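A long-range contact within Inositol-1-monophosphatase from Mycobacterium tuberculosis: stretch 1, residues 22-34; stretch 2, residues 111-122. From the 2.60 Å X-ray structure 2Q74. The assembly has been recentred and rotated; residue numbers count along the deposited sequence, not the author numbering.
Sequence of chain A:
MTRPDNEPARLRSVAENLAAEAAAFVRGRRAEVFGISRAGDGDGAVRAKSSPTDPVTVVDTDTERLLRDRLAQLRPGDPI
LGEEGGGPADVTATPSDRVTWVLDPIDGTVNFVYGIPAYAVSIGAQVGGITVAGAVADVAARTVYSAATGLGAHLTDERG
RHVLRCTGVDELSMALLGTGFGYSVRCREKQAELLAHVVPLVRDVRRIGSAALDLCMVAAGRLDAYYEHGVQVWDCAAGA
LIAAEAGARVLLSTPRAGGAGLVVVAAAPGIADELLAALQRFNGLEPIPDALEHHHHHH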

# COMPACT_ATOMS: atom_id res chain seq x y z
N ALA A 22 -16.62 -0.80 15.07
CA ALA A 22 -16.73 0.22 14.04
C ALA A 22 -16.18 -0.27 12.70
O ALA A 22 -16.77 -0.01 11.65
N ALA A 23 -15.09 -1.04 12.73
CA ALA A 23 -14.53 -1.62 11.52
C ALA A 23 -15.58 -2.50 10.85
O ALA A 23 -15.84 -2.38 9.65
N ALA A 24 -16.21 -3.37 11.63
CA ALA A 24 -17.25 -4.26 11.12
C ALA A 24 -18.39 -3.47 10.45
O ALA A 24 -18.99 -3.91 9.45
N PHE A 25 -18.71 -2.31 11.02
CA PHE A 25 -19.80 -1.47 10.53
C PHE A 25 -19.41 -0.78 9.24
O PHE A 25 -20.20 -0.71 8.30
N VAL A 26 -18.20 -0.25 9.20
CA VAL A 26 -17.67 0.39 7.99
C VAL A 26 -17.64 -0.60 6.83
O VAL A 26 -18.04 -0.31 5.73
N ARG A 27 -17.12 -1.77 7.13
CA ARG A 27 -16.95 -2.85 6.18
C ARG A 27 -18.32 -3.19 5.58
O ARG A 27 -18.47 -3.37 4.37
N GLY A 28 -19.33 -3.22 6.44
CA GLY A 28 -20.69 -3.49 5.99
C GLY A 28 -21.37 -2.34 5.28
O GLY A 28 -22.06 -2.53 4.28
N ARG A 29 -21.20 -1.13 5.81
CA ARG A 29 -21.80 0.06 5.22
C ARG A 29 -21.22 0.38 3.85
O ARG A 29 -21.95 0.80 2.95
N ARG A 30 -19.91 0.18 3.68
CA ARG A 30 -19.26 0.42 2.40
C ARG A 30 -19.91 -0.44 1.32
O ARG A 30 -20.20 0.05 0.24
N ALA A 31 -20.13 -1.72 1.61
CA ALA A 31 -20.73 -2.65 0.66
C ALA A 31 -22.14 -2.22 0.24
O ALA A 31 -22.51 -2.34 -0.93
N GLU A 32 -22.91 -1.69 1.18
CA GLU A 32 -24.26 -1.19 0.87
C GLU A 32 -24.20 0.03 -0.04
O GLU A 32 -24.70 0.02 -1.16
N VAL A 33 -23.56 1.09 0.45
CA VAL A 33 -23.40 2.34 -0.29
C VAL A 33 -22.80 2.14 -1.70
O VAL A 33 -23.16 2.84 -2.63
N PHE A 34 -21.88 1.20 -1.86
CA PHE A 34 -21.27 0.90 -3.16
C PHE A 34 -21.83 -0.41 -3.70
O PHE A 34 -22.75 -0.42 -4.51
N ASN A 111 -8.48 6.15 -0.02
CA ASN A 111 -8.33 4.71 -0.12
C ASN A 111 -9.68 4.01 -0.09
O ASN A 111 -9.96 3.16 -0.94
N PHE A 112 -10.50 4.40 0.88
CA PHE A 112 -11.87 3.93 0.99
C PHE A 112 -12.69 4.09 -0.32
O PHE A 112 -13.36 3.16 -0.77
N VAL A 113 -12.62 5.26 -0.92
CA VAL A 113 -13.36 5.53 -2.14
C VAL A 113 -12.88 4.69 -3.33
O VAL A 113 -13.68 4.28 -4.18
N TYR A 114 -11.58 4.44 -3.39
CA TYR A 114 -10.99 3.69 -4.51
C TYR A 114 -10.95 2.19 -4.29
O TYR A 114 -10.70 1.44 -5.22
N GLY A 115 -11.18 1.73 -3.08
CA GLY A 115 -11.13 0.31 -2.78
C GLY A 115 -9.71 -0.19 -2.52
O GLY A 115 -9.41 -1.38 -2.72
N ILE A 116 -8.82 0.69 -2.12
CA ILE A 116 -7.49 0.27 -1.72
C ILE A 116 -7.58 -0.14 -0.24
O ILE A 116 -7.92 0.68 0.61
N PRO A 117 -7.29 -1.42 0.08
CA PRO A 117 -7.48 -1.93 1.43
C PRO A 117 -6.45 -1.39 2.37
O PRO A 117 -5.57 -2.12 2.83
N ALA A 118 -6.61 -0.12 2.69
CA ALA A 118 -5.72 0.56 3.55
C ALA A 118 -6.47 1.78 4.07
O ALA A 118 -6.09 2.94 3.77
N TYR A 119 -7.55 1.52 4.80
CA TYR A 119 -8.20 2.55 5.61
C TYR A 119 -8.42 2.01 7.00
O TYR A 119 -8.51 0.79 7.17
N ALA A 120 -8.55 2.90 7.98
CA ALA A 120 -8.59 2.45 9.38
C ALA A 120 -9.51 3.27 10.29
O ALA A 120 -9.80 4.43 10.06
N VAL A 121 -9.97 2.62 11.35
CA VAL A 121 -10.66 3.29 12.43
C VAL A 121 -9.60 3.53 13.51
O VAL A 121 -8.89 2.61 13.89
N SER A 122 -9.49 4.78 13.98
CA SER A 122 -8.54 5.15 15.03
C SER A 122 -9.28 5.69 16.25
O SER A 122 -10.08 6.60 16.11

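The two stretches, separated by at least 78 residues in sequence wherever they touch, meet along one side of the helix 22-33. Residues Ala22, Val26, Arg30 and Phe34 recur at intervals of four, close to one helical turn, and all direct their CA-to-CB bonds toward stretch 2. The contact buries 447 Å² in all, and three residues account for more than half of it: Arg30, Phe112 and Val121.

Arg30 covers the most surface. Its chi1 and chi2 are both t, so the aliphatic part of the chain runs out extended from the helix; chi3, at 146°, lies between wells, and the guanidinium turns at the end. The extended portion brings Arg30 CD over the face of the Phe112 ring, 3.9 Å from its centroid in a CH-pi contact and 3.5 Å from Phe112 CE1. Arginine suits such a place because its methylenes can pack against an aromatic ring while its charged end travels on to polar surroundings. The charge itself adds little to the ring contact: Arg30 CZ stands almost exactly on the ring normal but 5.2 Å from the Phe112 centroid, so any cation-pi attraction is weak at most.

At the end of the chain, Arg30 NH1 comes within 2.6 Å of Phe112 O. The distance is short, but the carbonyl oxygen lies over a face of the guanidinium, not in the plane where its N-H groups point, and the angle is too poor for a hydrogen bond. No hydrogen bond joins the two stretches. Arg30 NH2 rests 3.5 Å from Gly115 CA, just past the helix end. Glycine fits there twice over: its positive phi would jam a CB against the preceding carbonyl oxygen, and an ideal CB would also lie a tight 3.3 Å from Arg30 NH2. Tyr119, chi1 p, points toward the helix and brings its OH to 3.6 Å from Arg30 CD.

Phe112, chi1 t, leaves its backbone sideways, yet its ring reaches the helix and is met by three residues. Besides Arg30, Val26 (chi1 t) places CG1 3.8 Å from Phe112 CE1, and Phe34 (chi1 m) places CE2 3.7 Å from Phe112 CE2. The planes of the two phenylalanine rings are inclined at 60° and their centroids are 6.0 Å apart, an oblique pairing. A broad, flat ring suits this position because it offers apolar surface to Val26, Arg30 and Phe34 at once.

Val121, on the strand, packs against the first residues of stretch 1; the strand runs at 145° to the helix. Its chi1 is t. Val121 CG1 lies 3.9 Å from Ala22 CB; Val121 CG2 is also near Ala22 CB, at 4.2 Å, and lies 3.9 Å from Ala23 N and 4.4 Å from Val26 CG2. The small alanine side chains allow a close backbone approach, with Ala23 CA only 6.3 Å from Val121 CA, and the branched valine fills the buried space between.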

# COMPACT_ATOMS: atom_id res chain seq x y z
CB ALA A 22 -16.04 1.50 14.50
CB ALA A 23 -13.28 -2.43 11.83
CB ALA A 24 -17.81 -5.12 12.25
CB PHE A 25 -20.13 -0.43 11.60
CG PHE A 25 -21.24 0.51 11.23
CD1 PHE A 25 -22.55 0.12 11.33
CD2 PHE A 25 -20.96 1.81 10.82
CE1 PHE A 25 -23.59 1.01 11.01
CE2 PHE A 25 -21.97 2.69 10.49
CZ PHE A 25 -23.29 2.29 10.58
CB VAL A 26 -16.23 0.91 8.25
CG1 VAL A 26 -15.54 1.31 6.96
CG2 VAL A 26 -16.26 2.05 9.25
CB ARG A 27 -16.32 -4.00 6.96
CG ARG A 27 -16.03 -5.24 6.21
CD ARG A 27 -14.66 -5.81 6.57
NE ARG A 27 -14.22 -5.63 7.95
CZ ARG A 27 -14.69 -6.28 9.02
NH1 ARG A 27 -15.70 -7.13 8.91
NH2 ARG A 27 -14.16 -6.06 10.21
CB ARG A 29 -21.64 1.26 6.14
CG ARG A 29 -22.66 1.35 7.26
CD ARG A 29 -24.09 1.62 6.72
NE ARG A 29 -24.21 2.96 6.13
CZ ARG A 29 -25.05 3.30 5.15
NH1 ARG A 29 -25.89 2.43 4.60
NH2 ARG A 29 -25.05 4.55 4.69
CB ARG A 30 -17.74 0.17 2.48
CG ARG A 30 -17.02 0.46 1.15
CD ARG A 30 -15.49 0.33 1.17
NE ARG A 30 -15.03 -0.17 -0.12
CZ ARG A 30 -15.05 0.51 -1.27
NH1 ARG A 30 -15.46 1.76 -1.32
NH2 ARG A 30 -14.62 -0.05 -2.39
CB ALA A 31 -20.76 -4.06 1.25
CB GLU A 32 -25.03 -0.86 2.15
CG GLU A 32 -25.21 -2.05 3.08
CD GLU A 32 -25.95 -1.71 4.35
OE1 GLU A 32 -26.13 -0.51 4.63
OE2 GLU A 32 -26.32 -2.63 5.09
CB VAL A 33 -22.57 3.32 0.54
CG1 VAL A 33 -22.21 4.55 -0.27
CG2 VAL A 33 -23.35 3.72 1.79
CB PHE A 34 -19.74 0.78 -3.03
CG PHE A 34 -19.01 2.08 -2.73
CD1 PHE A 34 -18.77 3.00 -3.74
CD2 PHE A 34 -18.54 2.36 -1.46
CE1 PHE A 34 -18.08 4.19 -3.48
CE2 PHE A 34 -17.85 3.56 -1.19
CZ PHE A 34 -17.62 4.46 -2.19
CB ASN A 111 -7.42 4.19 1.00
CG ASN A 111 -5.96 4.32 0.66
OD1 ASN A 111 -5.63 4.38 -0.50
ND2 ASN A 111 -5.07 4.32 1.66
CB PHE A 112 -12.57 4.70 2.11
CG PHE A 112 -13.97 4.27 2.38
CD1 PHE A 112 -14.23 3.26 3.27
CD2 PHE A 112 -15.03 4.90 1.77
CE1 PHE A 112 -15.52 2.86 3.54
CE2 PHE A 112 -16.33 4.51 2.01
CZ PHE A 112 -16.58 3.49 2.89
CB VAL A 113 -13.31 7.05 -2.50
CG1 VAL A 113 -13.83 7.28 -3.88
CG2 VAL A 113 -14.12 7.87 -1.52
CB TYR A 114 -9.57 4.19 -4.80
CG TYR A 114 -9.49 5.43 -5.67
CD1 TYR A 114 -9.65 6.70 -5.11
CD2 TYR A 114 -9.22 5.35 -7.03
CE1 TYR A 114 -9.58 7.84 -5.89
CE2 TYR A 114 -9.13 6.49 -7.81
CZ TYR A 114 -9.32 7.73 -7.22
OH TYR A 114 -9.21 8.89 -7.92
CB ILE A 116 -6.45 1.40 -1.94
CG1 ILE A 116 -6.43 1.80 -3.43
CG2 ILE A 116 -5.06 0.98 -1.41
CD1 ILE A 116 -5.57 3.00 -3.71
CB PRO A 117 -7.30 -3.44 1.28
CG PRO A 117 -6.40 -3.56 0.12
CD PRO A 117 -6.82 -2.49 -0.83
CB ALA A 118 -4.47 0.97 2.79
CB TYR A 119 -9.51 2.99 5.00
CG TYR A 119 -10.28 1.89 4.35
CD1 TYR A 119 -11.31 1.23 5.02
CD2 TYR A 119 -9.98 1.51 3.06
CE1 TYR A 119 -12.02 0.21 4.37
CE2 TYR A 119 -10.67 0.53 2.43
CZ TYR A 119 -11.68 -0.13 3.07
OH TYR A 119 -12.36 -1.12 2.36
CB ALA A 120 -7.20 2.47 9.93
CB VAL A 121 -11.78 2.39 12.98
CG1 VAL A 121 -12.49 3.10 14.13
CG2 VAL A 121 -12.75 1.98 11.86
CB SER A 122 -7.58 6.23 14.51
OG SER A 122 -6.57 6.54 15.45